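Local coordinates for glutamine synthetase (Streptomyces coelicolor, PDB 4BAX), which belongs to the glutamine synthetase family, pairing an N-terminal beta-grasp domain with a larger catalytic domain in a ten-chain assembly, at residues S91-E99 and V321-L329. Sequence-based numbering, arbitrary orientation.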
# COMPACT_ATOMS: atom_id res chain seq x y z
N SER A 91 -39.95 -25.21 -13.77
CA SER A 91 -38.96 -25.06 -12.71
C SER A 91 -39.53 -25.42 -11.34
O SER A 91 -38.76 -25.72 -10.42
CB SER A 91 -38.38 -23.65 -12.70
OG SER A 91 -39.42 -22.69 -12.80
N ASN A 92 -40.86 -25.35 -11.19
CA ASN A 92 -41.50 -25.60 -9.89
C ASN A 92 -41.32 -27.05 -9.44
O ASN A 92 -41.78 -27.95 -10.12
CB ASN A 92 -42.98 -25.22 -9.99
CG ASN A 92 -43.71 -25.30 -8.65
OD1 ASN A 92 -43.38 -26.10 -7.77
ND2 ASN A 92 -44.76 -24.50 -8.52
N THR A 93 -40.63 -27.25 -8.31
CA THR A 93 -40.35 -28.60 -7.78
C THR A 93 -41.10 -28.84 -6.50
O THR A 93 -41.16 -29.98 -5.99
CB THR A 93 -38.83 -28.84 -7.52
OG1 THR A 93 -38.34 -27.92 -6.53
CG2 THR A 93 -38.02 -28.72 -8.82
N ARG A 94 -41.71 -27.77 -5.99
CA ARG A 94 -42.56 -27.85 -4.80
C ARG A 94 -43.82 -28.63 -5.08
O ARG A 94 -44.24 -29.43 -4.25
CB ARG A 94 -42.89 -26.45 -4.28
CG ARG A 94 -43.19 -26.40 -2.82
CD ARG A 94 -43.97 -25.17 -2.45
NE ARG A 94 -44.22 -25.12 -1.02
CZ ARG A 94 -45.43 -25.30 -0.48
NH1 ARG A 94 -46.45 -25.55 -1.29
NH2 ARG A 94 -45.60 -25.24 0.84
N ALA A 95 -44.39 -28.43 -6.26
CA ALA A 95 -45.69 -29.00 -6.59
C ALA A 95 -45.65 -30.53 -6.59
O ALA A 95 -46.63 -31.17 -6.20
CB ALA A 95 -46.22 -28.46 -7.93
N ALA A 96 -44.54 -31.10 -7.06
CA ALA A 96 -44.37 -32.55 -7.03
C ALA A 96 -44.31 -33.07 -5.60
O ALA A 96 -44.98 -34.06 -5.27
CB ALA A 96 -43.11 -32.95 -7.80
N LEU A 97 -43.59 -32.37 -4.74
CA LEU A 97 -43.50 -32.75 -3.33
C LEU A 97 -44.88 -32.66 -2.68
O LEU A 97 -45.23 -33.49 -1.83
CB LEU A 97 -42.46 -31.92 -2.57
CG LEU A 97 -42.42 -32.18 -1.05
CD1 LEU A 97 -41.98 -33.63 -0.76
CD2 LEU A 97 -41.50 -31.17 -0.31
N ALA A 98 -45.67 -31.66 -3.06
CA ALA A 98 -47.01 -31.47 -2.48
C ALA A 98 -47.91 -32.68 -2.80
O ALA A 98 -48.68 -33.10 -1.94
CB ALA A 98 -47.64 -30.17 -2.99
N GLU A 99 -47.80 -33.24 -4.00
CA GLU A 99 -48.58 -34.44 -4.37
C GLU A 99 -48.18 -35.64 -3.54
O GLU A 99 -49.05 -36.34 -3.01
CB GLU A 99 -48.41 -34.76 -5.87
CG GLU A 99 -49.10 -33.84 -6.94
CD GLU A 99 -49.86 -32.61 -6.42
OE1 GLU A 99 -50.51 -32.67 -5.36
OE2 GLU A 99 -49.83 -31.56 -7.10
N VAL A 321 -28.17 -29.62 -2.83
CA VAL A 321 -29.42 -30.30 -3.19
C VAL A 321 -30.63 -29.39 -3.00
O VAL A 321 -30.65 -28.53 -2.12
CB VAL A 321 -29.61 -31.59 -2.36
CG1 VAL A 321 -29.90 -31.28 -0.88
CG2 VAL A 321 -30.69 -32.48 -2.99
N ASP A 322 -31.62 -29.53 -3.87
CA ASP A 322 -32.92 -28.90 -3.69
C ASP A 322 -33.67 -29.73 -2.64
O ASP A 322 -33.92 -30.92 -2.86
CB ASP A 322 -33.70 -28.91 -5.01
CG ASP A 322 -35.00 -28.10 -4.95
OD1 ASP A 322 -35.55 -27.88 -3.84
OD2 ASP A 322 -35.50 -27.70 -6.03
N PRO A 323 -34.06 -29.10 -1.52
CA PRO A 323 -34.80 -29.80 -0.45
C PRO A 323 -36.13 -30.39 -0.94
O PRO A 323 -36.48 -31.50 -0.53
CB PRO A 323 -35.03 -28.71 0.62
CG PRO A 323 -34.76 -27.40 -0.08
CD PRO A 323 -33.74 -27.71 -1.16
N TYR A 324 -36.79 -29.70 -1.88
CA TYR A 324 -38.05 -30.18 -2.43
C TYR A 324 -37.87 -31.54 -3.09
O TYR A 324 -38.75 -32.42 -3.01
CB TYR A 324 -38.61 -29.18 -3.47
CG TYR A 324 -39.09 -27.85 -2.90
CD1 TYR A 324 -39.91 -27.80 -1.79
CD2 TYR A 324 -38.67 -26.64 -3.46
CE1 TYR A 324 -40.33 -26.59 -1.25
CE2 TYR A 324 -39.08 -25.42 -2.93
CZ TYR A 324 -39.91 -25.41 -1.83
OH TYR A 324 -40.33 -24.21 -1.29
N VAL A 325 -36.73 -31.69 -3.76
CA VAL A 325 -36.39 -32.93 -4.45
C VAL A 325 -35.97 -34.10 -3.54
O VAL A 325 -36.54 -35.19 -3.64
CB VAL A 325 -35.32 -32.65 -5.55
CG1 VAL A 325 -34.91 -33.93 -6.26
CG2 VAL A 325 -35.86 -31.60 -6.54
N VAL A 326 -35.03 -33.87 -2.64
CA VAL A 326 -34.55 -34.94 -1.77
C VAL A 326 -35.68 -35.45 -0.87
O VAL A 326 -35.84 -36.66 -0.68
CB VAL A 326 -33.28 -34.56 -0.97
CG1 VAL A 326 -33.49 -33.30 -0.09
CG2 VAL A 326 -32.78 -35.73 -0.16
N THR A 327 -36.50 -34.52 -0.38
CA THR A 327 -37.64 -34.91 0.45
C THR A 327 -38.66 -35.72 -0.38
O THR A 327 -39.13 -36.78 0.08
CB THR A 327 -38.36 -33.68 1.10
OG1 THR A 327 -38.70 -32.69 0.11
CG2 THR A 327 -37.53 -33.05 2.22
N ARG A 328 -38.94 -35.29 -1.61
CA ARG A 328 -39.91 -35.99 -2.46
C ARG A 328 -39.47 -37.43 -2.73
O ARG A 328 -40.27 -38.38 -2.59
CB ARG A 328 -40.11 -35.25 -3.79
CG ARG A 328 -41.36 -35.69 -4.59
CD ARG A 328 -41.06 -36.17 -6.01
NE ARG A 328 -40.16 -35.25 -6.69
CZ ARG A 328 -39.39 -35.59 -7.72
NH1 ARG A 328 -39.43 -36.83 -8.20
NH2 ARG A 328 -38.59 -34.68 -8.28
N LEU A 329 -38.19 -37.58 -3.08
CA LEU A 329 -37.59 -38.85 -3.44
C LEU A 329 -37.58 -39.85 -2.28
O LEU A 329 -37.88 -41.04 -2.47
CB LEU A 329 -36.16 -38.63 -3.94
CG LEU A 329 -36.01 -37.97 -5.31
CD1 LEU A 329 -34.54 -37.76 -5.64
CD2 LEU A 329 -36.69 -38.83 -6.36
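R94 and Y324 come side by side where the first turns of helices 94-99 and 323-329 run together, their short axes 8.8 Å apart at closest approach and inclined by 25° in the same N-to-C sense. CA atoms come nearest at L97 and R328, 4.9 Å apart. At the N-terminal ends, T93 OG1 donates to D322 OD2 (2.9 Å) from above the carboxylate plane. D322 is itself an N-cap: its OD1 accepts from Y324 N, so one carboxylate both caps its own helix and ties down the residue preceding the other. The pair thus joins the N-terminal end of helix 94-103, which follows strand 75-82 of the beta-grasp sheet in chain order, to that of helix 323-341, the last helix of the chain. R94 CG lies over one face of the Y324 ring, 3.7 Å from its centroid and 30° off the normal, a CH-pi contact. CG stands anti to the backbone N (chi1 -154°), and from CG to NE the chain is extended and passes aslant over the ring, so that the guanidinium, its plane steeply turned to that of the ring, has Y324 OH at its edge; D195 of helix 190-210 receives both ends, by salt bridge and hydrogen bond. L97 CD2 meets the ring's edge at Y324 CD1 (4.0 Å), while L97 CD1 packs on R328 CB (3.9 Å).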